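Putative alpha-L-fucosidase (Bacteroides thetaiotaomicron VPI-5482, PDB 3GZA) probably hydrolyses alpha-L-fucosides, releasing terminal fucose from glycans. Local coordinates at residues G225-C231 and K305-A311; G87-S91 and G106-V111; H13-W17 and P204-F208; E58-W64 and P319-I325. All coordinates share one frame; numbering follows the deposited sequence.

Contact 1: residues G225-C231 and K305-A311; sequences GTVEYPC and KSVGRNA
The guanidinium group of Arg309 lies between Tyr229 and Lys305: Tyr229 CB sits over one face, displaced toward its rim, and Lys305 CG covers the centre of the opposite face. At the edge, Arg309 NH1 donates to Val227 O at 2.9 Å, with the acceptor only 4° out of the guanidinium plane and the donor in the plane of the carbonyl. The two loops belong to the TIM-barrel-type domain: residues 305-311 link helix 296-304 to strand 312-317, and the loop 225-231 runs ahead of strand 234-235. Arg309 reaches its acceptor because its chain is fully extended from CG to NE, sliding past Val227 in the opposite direction. The Tyr229 ring stands at 50° to the guanidinium plane; its hydroxyl bonds to Ser404 and Glu403, and its ring makes a cation-pi contact with Arg409. With an alanine here in place of Arg309, Val227 O is likely to lose this donor and a gap to open between Tyr229 and Lys305. Nearer the backbone, Val227 CG2 rests on Arg309 CB at 3.6 Å, while Val227 CG1 meets Ala311 CB at the same distance, closing an apolar patch against Ala268 of strand 264-273. A backbone bond from Val227 N to Lys305 O, 3.0 Å long, pairs the same residue with the start of 305-311. In the 306-309 type I turn, Ser306 O takes Arg309 N and Ala311 N from opposite faces of its plane. Asn310 ND2, also bonded to Glu381, gives Cys231 O a nearly straight bond of 3.2 Å.

Contact 2: residues G87-S91 and G106-V111; sequences GLWQS and GKGDIV
Gln90 NE2 divides its two hydrogens between backbone carbonyls of the facing loop, bonding to Gly108 O at 2.9 Å and to Gly106 O at 3.0 Å. Both acceptors lie near the amide plane, although NE2 stands above the carbonyl plane of Gly106. The bend at chi2 (-76°) turns the amide back onto the loop, and Lys99 NZ bonds to its OE1. A leucine in place of Gln90 would probably leave the Gly106 and Gly108 carbonyls without this shared donor. Next along, Asp109 OD2 accepts a weak bond from Gln90 N at 3.2 Å, and Asp109 OD1 approaches Trp89 CB at 3.3 Å. Asp109 is the N-cap of helix 110-121, its OD1 accepting from Arg112 N; the contact thus joins the loop after strand 75-79 to the start of the next barrel helix. Leu88 O also meets that helix start, accepting from Val111 N at 3.1 Å and, weakly, from Ile110 N. Beside this carbonyl, Val111 CG2 packs on Trp89 CB at 3.8 Å. Farther out, Tyr173 OH bonds to Asp109 OD2, while Glu168 of helix 148-171 takes the indole NE1 of Trp89.

Contact 3: residues H13-W17 and P204-F208; sequences HQLKW and PNCLF
Leu207 reaches from strand 207-209 to pack against His13, Gln14 and Trp17. Its CB leads to CG, set anti to the carbonyl carbon (chi1 -62°), and the two methyls then part. Leu207 CD1 lies 3.8 Å from Trp17 CE3 and nearly as close to Trp17 CB, the two side chains crossing at about a right angle. Leu207 CD2 turns to the start of the other segment, 3.7 Å from His13 O and 3.8 Å from His13 CD2, and also touches Gln14 CG. In the TIM-barrel-type domain this joins helix 15-20, which precedes strand 22-26, to a strand of the barrel sheet; Met178 of strand 178-181 adds to the packing on Leu207 and Trp17. His13 CB lies 3.4 Å from Asn205 O, and the ring NE2 of His13 bonds to Asp216 OD2, which also accepts from Phe208 N. Lys16, modelled in two conformers, brings NZ between two carbonyls in the one described. In that conformer Lys16 NZ donates to His13 O at 2.8 Å, in the carbonyl plane on a lone pair. The approach of Lys16 NZ to Asn205 O, nearly in line with the C=O, is doubtful, being only 2.5 Å long.

Contact 4: residues E58-W64 and P319-I325; sequences ELNTDQW and PDPTGLI
An N-capped helix start and an Asx turn meet here, within the TIM-barrel-type domain: Asn60 caps helix 61-69, and Asp320 OD1 gathers Thr322 N, Thr322 OG1 and Leu324 N in the loop after strand 312-317. The type I turn from Asp320 to Gly323 presents Gly323 O to the helix start. That oxygen is gripped from opposite faces of its carbonyl plane, by Asn60 N at 3.2 Å and by Trp64 NE1 at 2.9 Å, the indole donor standing well above the plane. Gly323 comes so near Leu59, CA to CA 3.8 Å, that a side chain there would run into Leu59 CA. Gln63 pairs its carboxamide with the backbone of a single residue: Gln63 OE1 accepts from Ile325 N at 2.8 Å and Gln63 NE2 donates to Ile325 O at 2.8 Å, each bond using a carbonyl lone pair. The turn at chi2 (-91°) swings the amide across to Ile325, while Leu324 CD2 packs beside Gln63 CB and CG. Pro319 CG lies over the six-membered ring of Trp64, a CH-pi contact 3.5 Å from the centroid and 9° off the normal; Thr61 CG2 covers the opposite face of the indole. At the outer end, Glu58 N bonds to Thr322 O at 2.8 Å. Around this junction, Phe26 of strand 22-26 packs on Pro319, Ile325 and the Trp64 ring, Tyr28 meets that indole edge-to-face, and helix 110-121 borders it through Phe114 and, at Leu59, through Asp113.

From the N terminus, residues 13-17 open contact 3, which closes at 204-208 and joins the first helix to strand 207-209. Residues 58-64 open contact 4 inside that span, but their partner 319-325 comes later, so contacts 3 and 4 cross. Contact 2 closes a short loop ahead of helix 110-121 and nests within both. Contact 1 follows contact 3 in series and is nested in the long loop of contact 4, tying two loops beside strands 264-273 and 312-317. Contacts 2 and 4 touch through Ile110, packed on Leu59 and Trp64. Contacts 1 and 2 lie on opposite sides of the chain's centre, their own centres about 36 Å apart.

Contact 1: residues G225-C231 and K305-A311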
loop_
_atom_site.group_PDB
_atom_site.type_symbol
_atom_site.label_atom_id
_atom_site.label_comp_id
_atom_site.label_asym_id
_atom_site.label_seq_id
_atom_site.Cartn_x
_atom_site.Cartn_y
_atom_site.Cartn_z
ATOM N N GLY A 225 -6.438 33.977 -7.221
ATOM C CA GLY A 225 -7.164 33.955 -8.479
ATOM C C GLY A 225 -6.872 35.170 -9.333
ATOM O O GLY A 225 -7.670 35.518 -10.208
ATOM N N THR A 226 -5.714 35.793 -9.098
ATOM C CA THR A 226 -5.266 36.964 -9.861
ATOM C C THR A 226 -3.797 36.829 -10.160
ATOM O O THR A 226 -3.107 35.985 -9.592
ATOM C CB THR A 226 -5.434 38.290 -9.095
ATOM O OG1 THR A 226 -4.471 38.389 -8.009
ATOM C CG2 THR A 226 -6.826 38.446 -8.565
ATOM N N VAL A 227 -3.353 37.644 -11.096
ATOM C CA VAL A 227 -1.950 37.909 -11.340
ATOM C C VAL A 227 -1.765 39.410 -11.220
ATOM O O VAL A 227 -2.717 40.158 -11.141
ATOM C CB VAL A 227 -1.471 37.389 -12.712
ATOM C CG1 VAL A 227 -1.490 35.864 -12.763
ATOM C CG2 VAL A 227 -2.288 37.995 -13.900
ATOM N N GLU A 228 -0.534 39.892 -11.284
ATOM C CA GLU A 228 -0.282 41.309 -11.233
ATOM C C GLU A 228 -0.284 41.881 -12.642
ATOM O O GLU A 228 -0.557 41.160 -13.605
ATOM C CB GLU A 228 1.008 41.580 -10.484
ATOM C CG GLU A 228 0.964 41.132 -9.025
ATOM C CD GLU A 228 -0.076 41.881 -8.231
ATOM O OE1 GLU A 228 -0.064 43.119 -8.303
ATOM O OE2 GLU A 228 -0.859 41.256 -7.495
ATOM N N TYR A 229 -0.058 43.182 -12.761
ATOM C CA TYR A 229 -0.036 43.855 -14.058
ATOM C C TYR A 229 1.172 44.794 -14.153
ATOM O O TYR A 229 1.413 45.545 -13.207
ATOM C CB TYR A 229 -1.389 44.579 -14.307
ATOM C CG TYR A 229 -1.433 45.060 -15.749
ATOM C CD1 TYR A 229 -1.850 44.188 -16.758
ATOM C CD2 TYR A 229 -1.017 46.330 -16.103
ATOM C CE1 TYR A 229 -1.819 44.552 -18.055
ATOM C CE2 TYR A 229 -0.968 46.728 -17.439
ATOM C CZ TYR A 229 -1.386 45.823 -18.417
ATOM O OH TYR A 229 -1.358 46.193 -19.734
ATOM N N PRO A 230 1.920 44.761 -15.279
ATOM C CA PRO A 230 1.736 43.936 -16.479
ATOM C C PRO A 230 1.972 42.461 -16.206
ATOM O O PRO A 230 2.604 42.103 -15.193
ATOM C CB PRO A 230 2.797 44.478 -17.449
ATOM C CG PRO A 230 3.827 45.048 -16.604
ATOM C CD PRO A 230 3.099 45.637 -15.428
ATOM N N CYS A 231 1.422 41.604 -17.060
ATOM C CA CYS A 231 1.634 40.161 -16.951
ATOM C C CYS A 231 1.967 39.599 -18.339
ATOM O O CYS A 231 1.126 39.580 -19.218
ATOM C CB CYS A 231 0.431 39.420 -16.375
ATOM S SG CYS A 231 0.760 37.688 -16.116
ATOM N N LYS A 305 -8.994 40.312 -13.117
ATOM C CA LYS A 305 -7.587 40.405 -12.731
ATOM C C LYS A 305 -6.812 39.123 -12.986
ATOM O O LYS A 305 -5.733 38.935 -12.473
ATOM C CB LYS A 305 -7.454 40.901 -11.273
ATOM C CG LYS A 305 -7.927 42.339 -11.082
ATOM C CD LYS A 305 -8.052 42.774 -9.619
ATOM C CE LYS A 305 -8.511 44.281 -9.496
ATOM N NZ LYS A 305 -9.161 44.582 -8.167
ATOM N N SER A 306 -7.360 38.214 -13.788
ATOM C CA SER A 306 -6.687 36.984 -14.180
ATOM C C SER A 306 -6.862 36.882 -15.664
ATOM O O SER A 306 -5.957 37.285 -16.378
ATOM C CB SER A 306 -7.185 35.725 -13.463
ATOM O OG SER A 306 -8.596 35.622 -13.507
ATOM N N VAL A 307 -8.040 36.432 -16.117
ATOM C CA VAL A 307 -8.342 36.350 -17.533
ATOM C C VAL A 307 -8.116 37.723 -18.196
ATOM O O VAL A 307 -7.606 37.819 -19.316
ATOM C CB VAL A 307 -9.768 35.856 -17.761
ATOM C CG1 VAL A 307 -10.133 35.878 -19.305
ATOM C CG2 VAL A 307 -9.957 34.441 -17.114
ATOM N N GLY A 308 -8.453 38.809 -17.507
ATOM C CA GLY A 308 -8.234 40.168 -18.032
ATOM C C GLY A 308 -6.842 40.748 -17.913
ATOM O O GLY A 308 -6.597 41.891 -18.304
ATOM N N ARG A 309 -5.948 39.943 -17.351
ATOM C CA ARG A 309 -4.526 40.229 -17.187
ATOM C C ARG A 309 -3.675 39.095 -17.820
ATOM O O ARG A 309 -2.565 38.828 -17.392
ATOM C CB ARG A 309 -4.152 40.425 -15.701
ATOM C CG ARG A 309 -4.641 41.680 -15.126
ATOM C CD ARG A 309 -4.223 41.859 -13.678
ATOM N NE ARG A 309 -4.738 43.116 -13.156
ATOM C CZ ARG A 309 -4.573 43.506 -11.894
ATOM N NH1 ARG A 309 -3.909 42.769 -11.036
ATOM N NH2 ARG A 309 -5.098 44.637 -11.484
ATOM N N ASN A 310 -4.189 38.454 -18.875
ATOM C CA ASN A 310 -3.400 37.500 -19.650
ATOM C C ASN A 310 -2.975 36.280 -18.860
ATOM O O ASN A 310 -1.880 35.770 -19.022
ATOM C CB ASN A 310 -2.124 38.202 -20.183
ATOM C CG ASN A 310 -1.435 37.426 -21.286
ATOM O OD1 ASN A 310 -2.073 36.654 -22.037
ATOM N ND2 ASN A 310 -0.113 37.692 -21.453
ATOM N N ALA A 311 -3.845 35.805 -17.967
ATOM C CA ALA A 311 -3.626 34.583 -17.240
ATOM C C ALA A 311 -4.891 33.696 -17.336
ATOM O O ALA A 311 -5.994 34.183 -17.260
ATOM C CB ALA A 311 -3.293 34.892 -15.737
HETATM O O HOH W 1 -1.236 41.436 -19.125
#

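Contact 2: residues G87-S91 and G106-V111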
loop_
_atom_site.group_PDB
_atom_site.type_symbol
_atom_site.label_atom_id
_atom_site.label_comp_id
_atom_site.label_asym_id
_atom_site.label_seq_id
_atom_site.Cartn_x
_atom_site.Cartn_y
_atom_site.Cartn_z
ATOM N N GLY A 87 -4.941 6.384 -4.515
ATOM C CA GLY A 87 -5.208 6.707 -5.878
ATOM C C GLY A 87 -6.633 6.438 -6.352
ATOM O O GLY A 87 -7.181 5.380 -6.116
ATOM N N LEU A 88 -7.218 7.403 -7.050
ATOM C CA LEU A 88 -8.609 7.345 -7.514
ATOM C C LEU A 88 -8.797 6.648 -8.863
ATOM O O LEU A 88 -9.668 7.018 -9.657
ATOM C CB LEU A 88 -9.212 8.753 -7.560
ATOM C CG LEU A 88 -9.166 9.534 -6.240
ATOM C CD1 LEU A 88 -9.944 10.859 -6.455
ATOM C CD2 LEU A 88 -9.763 8.717 -5.104
ATOM N N TRP A 89 -8.043 5.582 -9.117
ATOM C CA TRP A 89 -8.163 4.819 -10.343
ATOM C C TRP A 89 -7.845 3.353 -10.046
ATOM O O TRP A 89 -7.409 3.017 -8.942
ATOM C CB TRP A 89 -7.301 5.397 -11.490
ATOM C CG TRP A 89 -5.816 5.133 -11.462
ATOM C CD1 TRP A 89 -5.137 4.248 -12.240
ATOM C CD2 TRP A 89 -4.819 5.771 -10.634
ATOM N NE1 TRP A 89 -3.799 4.326 -11.978
ATOM C CE2 TRP A 89 -3.580 5.248 -11.005
ATOM C CE3 TRP A 89 -4.850 6.784 -9.682
ATOM C CZ2 TRP A 89 -2.391 5.630 -10.370
ATOM C CZ3 TRP A 89 -3.646 7.205 -9.074
ATOM C CH2 TRP A 89 -2.447 6.614 -9.430
ATOM N N GLN A 90 -8.026 2.525 -11.078
ATOM C CA GLN A 90 -7.682 1.091 -11.034
ATOM C C GLN A 90 -6.197 0.950 -11.395
ATOM O O GLN A 90 -5.846 0.707 -12.540
ATOM C CB GLN A 90 -8.517 0.317 -12.021
ATOM C CG GLN A 90 -9.955 0.183 -11.559
ATOM C CD GLN A 90 -10.155 -0.856 -10.444
ATOM O OE1 GLN A 90 -9.759 -2.017 -10.580
ATOM N NE2 GLN A 90 -10.776 -0.426 -9.351
ATOM N N SER A 91 -5.334 1.031 -10.386
ATOM C CA SER A 91 -3.899 0.945 -10.659
ATOM C C SER A 91 -3.391 -0.470 -10.430
ATOM O O SER A 91 -3.928 -1.192 -9.596
ATOM C CB SER A 91 -3.106 1.847 -9.697
ATOM O OG SER A 91 -1.711 1.810 -9.958
ATOM N N GLY A 106 -14.609 -2.656 -5.232
ATOM C CA GLY A 106 -13.218 -2.554 -5.661
ATOM C C GLY A 106 -12.955 -2.401 -7.140
ATOM O O GLY A 106 -11.809 -2.561 -7.592
ATOM N N LYS A 107 -14.001 -2.056 -7.896
ATOM C CA LYS A 107 -13.925 -1.910 -9.331
ATOM C C LYS A 107 -14.148 -0.472 -9.806
ATOM O O LYS A 107 -14.171 -0.209 -11.020
ATOM C CB LYS A 107 -14.928 -2.834 -9.995
ATOM C CG LYS A 107 -14.657 -4.300 -9.778
ATOM C CD LYS A 107 -13.262 -4.712 -10.310
ATOM C CE LYS A 107 -12.908 -6.219 -10.104
ATOM N NZ LYS A 107 -11.440 -6.468 -10.331
ATOM N N GLY A 108 -14.252 0.477 -8.888
ATOM C CA GLY A 108 -14.401 1.859 -9.262
ATOM C C GLY A 108 -13.162 2.493 -9.907
ATOM O O GLY A 108 -12.013 2.142 -9.602
ATOM N N ASP A 109 -13.399 3.484 -10.764
ATOM C CA ASP A 109 -12.287 4.232 -11.339
ATOM C C ASP A 109 -12.819 5.633 -11.588
ATOM O O ASP A 109 -13.516 5.895 -12.567
ATOM C CB ASP A 109 -11.788 3.583 -12.599
ATOM C CG ASP A 109 -10.497 4.214 -13.089
ATOM O OD1 ASP A 109 -10.307 5.442 -12.916
ATOM O OD2 ASP A 109 -9.698 3.458 -13.681
ATOM N N ILE A 110 -12.553 6.512 -10.630
ATOM C CA ILE A 110 -13.100 7.839 -10.691
ATOM C C ILE A 110 -12.374 8.670 -11.747
ATOM O O ILE A 110 -12.988 9.544 -12.346
ATOM C CB ILE A 110 -13.054 8.508 -9.318
ATOM C CG1 ILE A 110 -13.958 7.726 -8.366
ATOM C CG2 ILE A 110 -13.512 10.009 -9.377
ATOM C CD1 ILE A 110 -13.882 8.184 -6.911
ATOM N N VAL A 111 -11.093 8.382 -11.999
ATOM C CA VAL A 111 -10.381 9.058 -13.090
ATOM C C VAL A 111 -11.091 8.743 -14.413
ATOM O O VAL A 111 -11.301 9.631 -15.254
ATOM C CB VAL A 111 -8.897 8.663 -13.116
ATOM C CG1 VAL A 111 -8.223 9.265 -14.367
ATOM C CG2 VAL A 111 -8.184 9.124 -11.829
#

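Contact 3: residues H13-W17 and P204-F208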
loop_
_atom_site.group_PDB
_atom_site.type_symbol
_atom_site.label_atom_id
_atom_site.label_comp_id
_atom_site.label_asym_id
_atom_site.label_seq_id
_atom_site.Cartn_x
_atom_site.Cartn_y
_atom_site.Cartn_z
ATOM N N HIS A 13 0.991 23.218 -28.733
ATOM C CA HIS A 13 0.135 22.653 -27.696
ATOM C C HIS A 13 -0.158 23.632 -26.549
ATOM O O HIS A 13 -0.977 23.340 -25.670
ATOM C CB HIS A 13 0.684 21.318 -27.176
ATOM C CG HIS A 13 1.778 21.455 -26.162
ATOM N ND1 HIS A 13 3.075 21.758 -26.508
ATOM C CD2 HIS A 13 1.759 21.305 -24.811
ATOM C CE1 HIS A 13 3.807 21.808 -25.397
ATOM N NE2 HIS A 13 3.036 21.532 -24.359
ATOM N N GLN A 14 0.501 24.796 -26.550
ATOM C CA GLN A 14 0.235 25.806 -25.547
ATOM C C GLN A 14 -0.910 26.731 -25.975
ATOM O O GLN A 14 -1.429 27.466 -25.141
ATOM C CB GLN A 14 1.483 26.643 -25.246
ATOM C CG GLN A 14 2.510 25.911 -24.385
ATOM C CD GLN A 14 3.797 26.682 -24.220
ATOM O OE1 GLN A 14 4.472 27.034 -25.202
ATOM N NE2 GLN A 14 4.143 26.972 -22.951
ATOM N N LEU A 15 -1.334 26.687 -27.237
ATOM C CA LEU A 15 -2.419 27.593 -27.660
ATOM C C LEU A 15 -3.701 27.315 -26.858
ATOM O O LEU A 15 -4.392 28.257 -26.439
ATOM C CB LEU A 15 -2.647 27.514 -29.165
ATOM C CG LEU A 15 -1.468 27.995 -30.028
ATOM C CD1 LEU A 15 -1.846 27.846 -31.506
ATOM C CD2 LEU A 15 -1.115 29.449 -29.761
ATOM N N LYS A 16 -3.980 26.042 -26.564
ATOM C CA LYS A 16 -5.201 25.677 -25.816
ATOM C C LYS A 16 -5.166 26.157 -24.384
ATOM O O LYS A 16 -6.186 26.227 -23.756
ATOM C CB LYS A 16 -5.480 24.168 -25.866
ATOM C CG LYS A 16 -4.366 23.283 -25.350
ATOM C CD LYS A 16 -4.765 21.819 -25.278
ATOM C CE LYS A 16 -3.624 20.980 -24.766
ATOM N NZ LYS A 16 -2.518 20.965 -25.752
ATOM N N TRP A 17 -3.966 26.453 -23.861
ATOM C CA TRP A 17 -3.813 27.020 -22.522
ATOM C C TRP A 17 -4.404 28.431 -22.533
ATOM O O TRP A 17 -5.287 28.783 -21.714
ATOM C CB TRP A 17 -2.319 27.055 -22.113
ATOM C CG TRP A 17 -2.142 27.840 -20.897
ATOM C CD1 TRP A 17 -1.618 29.102 -20.810
ATOM C CD2 TRP A 17 -2.564 27.490 -19.569
ATOM N NE1 TRP A 17 -1.709 29.552 -19.517
ATOM C CE2 TRP A 17 -2.252 28.581 -18.734
ATOM C CE3 TRP A 17 -3.165 26.355 -19.000
ATOM C CZ2 TRP A 17 -2.530 28.567 -17.389
ATOM C CZ3 TRP A 17 -3.475 26.372 -17.677
ATOM C CH2 TRP A 17 -3.139 27.462 -16.886
ATOM N N PRO A 204 2.099 13.731 -26.195
ATOM C CA PRO A 204 2.857 14.798 -26.828
ATOM C C PRO A 204 2.168 16.172 -26.885
ATOM O O PRO A 204 2.867 17.167 -27.032
ATOM C CB PRO A 204 3.157 14.249 -28.237
ATOM C CG PRO A 204 2.088 13.287 -28.449
ATOM C CD PRO A 204 1.907 12.624 -27.140
ATOM N N ASN A 205 0.851 16.252 -26.786
ATOM C CA ASN A 205 0.168 17.560 -26.806
ATOM C C ASN A 205 -0.357 17.995 -25.464
ATOM O O ASN A 205 -1.056 18.967 -25.367
ATOM C CB ASN A 205 -0.970 17.522 -27.792
ATOM C CG ASN A 205 -0.474 17.357 -29.188
ATOM O OD1 ASN A 205 0.309 18.179 -29.683
ATOM N ND2 ASN A 205 -0.887 16.286 -29.822
ATOM N N CYS A 206 0.025 17.266 -24.423
ATOM C CA CYS A 206 -0.376 17.553 -23.062
ATOM C C CYS A 206 0.532 18.562 -22.389
ATOM O O CYS A 206 1.740 18.486 -22.504
ATOM C CB CYS A 206 -0.418 16.235 -22.260
ATOM S SG CYS A 206 -0.886 16.347 -20.525
ATOM N N LEU A 207 -0.043 19.528 -21.680
ATOM C CA LEU A 207 0.763 20.504 -20.947
ATOM C C LEU A 207 1.437 19.795 -19.808
ATOM O O LEU A 207 0.784 19.110 -19.021
ATOM C CB LEU A 207 -0.089 21.656 -20.421
ATOM C CG LEU A 207 -0.800 22.514 -21.477
ATOM C CD1 LEU A 207 -2.105 23.213 -20.897
ATOM C CD2 LEU A 207 0.176 23.503 -22.167
ATOM N N PHE A 208 2.736 19.982 -19.710
ATOM C CA PHE A 208 3.569 19.348 -18.670
ATOM C C PHE A 208 3.820 20.408 -17.580
ATOM O O PHE A 208 4.479 21.439 -17.830
ATOM C CB PHE A 208 4.882 18.868 -19.256
ATOM C CG PHE A 208 5.787 18.214 -18.255
ATOM C CD1 PHE A 208 5.658 16.860 -17.937
ATOM C CD2 PHE A 208 6.770 18.962 -17.597
ATOM C CE1 PHE A 208 6.483 16.278 -17.007
ATOM C CE2 PHE A 208 7.585 18.377 -16.670
ATOM C CZ PHE A 208 7.463 17.047 -16.375
#

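Contact 4: residues E58-W64 and P319-I325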
loop_
_atom_site.group_PDB
_atom_site.type_symbol
_atom_site.label_atom_id
_atom_site.label_comp_id
_atom_site.label_asym_id
_atom_site.label_seq_id
_atom_site.Cartn_x
_atom_site.Cartn_y
_atom_site.Cartn_z
ATOM N N GLU A 58 -23.447 8.670 -4.017
ATOM C CA GLU A 58 -24.155 9.454 -5.036
ATOM C C GLU A 58 -23.190 10.031 -6.054
ATOM O O GLU A 58 -23.531 10.950 -6.787
ATOM C CB GLU A 58 -24.951 10.586 -4.391
ATOM C CG GLU A 58 -26.089 10.129 -3.490
ATOM C CD GLU A 58 -26.803 11.286 -2.849
ATOM O OE1 GLU A 58 -27.553 11.969 -3.570
ATOM O OE2 GLU A 58 -26.644 11.494 -1.625
ATOM N N LEU A 59 -22.009 9.440 -6.147
ATOM C CA LEU A 59 -20.989 9.963 -7.085
ATOM C C LEU A 59 -21.559 10.136 -8.459
ATOM O O LEU A 59 -22.158 9.210 -9.020
ATOM C CB LEU A 59 -19.807 9.018 -7.156
ATOM C CG LEU A 59 -18.734 9.540 -8.131
ATOM C CD1 LEU A 59 -18.004 10.660 -7.476
ATOM C CD2 LEU A 59 -17.707 8.471 -8.560
ATOM N N ASN A 60 -21.333 11.322 -9.035
ATOM C CA ASN A 60 -21.734 11.592 -10.404
ATOM C C ASN A 60 -20.792 12.636 -11.005
ATOM O O ASN A 60 -20.991 13.835 -10.845
ATOM C CB ASN A 60 -23.164 12.058 -10.493
ATOM C CG ASN A 60 -23.597 12.272 -11.934
ATOM O OD1 ASN A 60 -22.840 11.973 -12.857
ATOM N ND2 ASN A 60 -24.864 12.672 -12.132
ATOM N N THR A 61 -19.735 12.198 -11.684
ATOM C CA THR A 61 -18.800 13.152 -12.267
ATOM C C THR A 61 -19.429 13.972 -13.394
ATOM O O THR A 61 -18.890 15.066 -13.683
ATOM C CB THR A 61 -17.523 12.487 -12.735
ATOM O OG1 THR A 61 -17.881 11.421 -13.589
ATOM C CG2 THR A 61 -16.709 11.956 -11.561
ATOM N N ASP A 62 -20.548 13.525 -13.977
ATOM C CA ASP A 62 -21.213 14.377 -14.965
ATOM C C ASP A 62 -21.613 15.672 -14.246
ATOM O O ASP A 62 -21.557 16.725 -14.846
ATOM C CB ASP A 62 -22.449 13.741 -15.578
ATOM C CG ASP A 62 -22.157 12.667 -16.608
ATOM O OD1 ASP A 62 -21.004 12.521 -17.027
ATOM O OD2 ASP A 62 -23.174 11.967 -16.995
ATOM N N GLN A 63 -22.144 15.556 -13.010
ATOM C CA GLN A 63 -22.611 16.726 -12.237
ATOM C C GLN A 63 -21.462 17.676 -11.937
ATOM O O GLN A 63 -21.621 18.920 -11.995
ATOM C CB GLN A 63 -23.400 16.268 -10.990
ATOM C CG GLN A 63 -24.056 17.373 -10.182
ATOM C CD GLN A 63 -23.202 17.929 -9.089
ATOM O OE1 GLN A 63 -22.105 17.422 -8.826
ATOM N NE2 GLN A 63 -23.688 19.000 -8.431
ATOM N N TRP A 64 -20.303 17.102 -11.646
ATOM C CA TRP A 64 -19.092 17.920 -11.404
ATOM C C TRP A 64 -18.723 18.759 -12.644
ATOM O O TRP A 64 -18.489 19.960 -12.561
ATOM C CB TRP A 64 -17.904 17.009 -11.140
ATOM C CG TRP A 64 -17.939 16.144 -9.941
ATOM C CD1 TRP A 64 -19.029 15.830 -9.163
ATOM C CD2 TRP A 64 -16.876 15.352 -9.469
ATOM N NE1 TRP A 64 -18.641 14.926 -8.186
ATOM C CE2 TRP A 64 -17.339 14.594 -8.378
ATOM C CE3 TRP A 64 -15.534 15.231 -9.848
ATOM C CZ2 TRP A 64 -16.497 13.721 -7.646
ATOM C CZ3 TRP A 64 -14.705 14.359 -9.127
ATOM C CH2 TRP A 64 -15.198 13.623 -8.049
ATOM N N PRO A 319 -15.821 18.343 -4.482
ATOM C CA PRO A 319 -16.922 17.343 -4.345
ATOM C C PRO A 319 -17.013 16.915 -2.885
ATOM O O PRO A 319 -16.027 16.827 -2.174
ATOM C CB PRO A 319 -16.477 16.215 -5.242
ATOM C CG PRO A 319 -15.483 16.852 -6.195
ATOM C CD PRO A 319 -14.795 17.882 -5.417
ATOM N N ASP A 320 -18.232 16.654 -2.477
ATOM C CA ASP A 320 -18.567 16.345 -1.080
ATOM C C ASP A 320 -18.571 14.845 -0.796
ATOM O O ASP A 320 -18.291 14.033 -1.675
ATOM C CB ASP A 320 -19.870 17.078 -0.704
ATOM C CG ASP A 320 -21.155 16.477 -1.310
ATOM O OD1 ASP A 320 -21.146 15.316 -1.792
ATOM O OD2 ASP A 320 -22.156 17.218 -1.377
ATOM N N PRO A 321 -18.830 14.444 0.448
ATOM C CA PRO A 321 -18.760 12.990 0.748
ATOM C C PRO A 321 -19.851 12.132 0.113
ATOM O O PRO A 321 -19.772 10.909 0.179
ATOM C CB PRO A 321 -18.868 12.939 2.267
ATOM C CG PRO A 321 -18.428 14.280 2.720
ATOM C CD PRO A 321 -18.963 15.219 1.679
ATOM N N THR A 322 -20.839 12.748 -0.505
ATOM C CA THR A 322 -21.816 12.001 -1.266
ATOM C C THR A 322 -21.361 11.793 -2.710
ATOM O O THR A 322 -21.869 10.907 -3.394
ATOM C CB THR A 322 -23.200 12.641 -1.244
ATOM O OG1 THR A 322 -23.314 13.738 -2.149
ATOM C CG2 THR A 322 -23.643 13.060 0.200
ATOM N N GLY A 323 -20.347 12.540 -3.146
ATOM C CA GLY A 323 -19.821 12.455 -4.504
ATOM C C GLY A 323 -20.372 13.476 -5.464
ATOM O O GLY A 323 -20.382 13.246 -6.673
ATOM N N LEU A 324 -20.827 14.609 -4.933
ATOM C CA LEU A 324 -21.380 15.667 -5.754
ATOM C C LEU A 324 -20.775 17.040 -5.405
ATOM O O LEU A 324 -20.377 17.269 -4.259
ATOM C CB LEU A 324 -22.875 15.749 -5.510
ATOM C CG LEU A 324 -23.687 14.556 -5.951
ATOM C CD1 LEU A 324 -25.092 14.659 -5.398
ATOM C CD2 LEU A 324 -23.699 14.430 -7.457
ATOM N N ILE A 325 -20.775 17.956 -6.382
ATOM C CA ILE A 325 -20.471 19.356 -6.092
ATOM C C ILE A 325 -21.716 19.909 -5.358
ATOM O O ILE A 325 -22.862 19.787 -5.851
ATOM C CB ILE A 325 -20.118 20.162 -7.382
ATOM C CG1 ILE A 325 -18.745 19.740 -7.915
ATOM C CG2 ILE A 325 -20.275 21.658 -7.141
ATOM C CD1 ILE A 325 -17.577 20.181 -7.025
#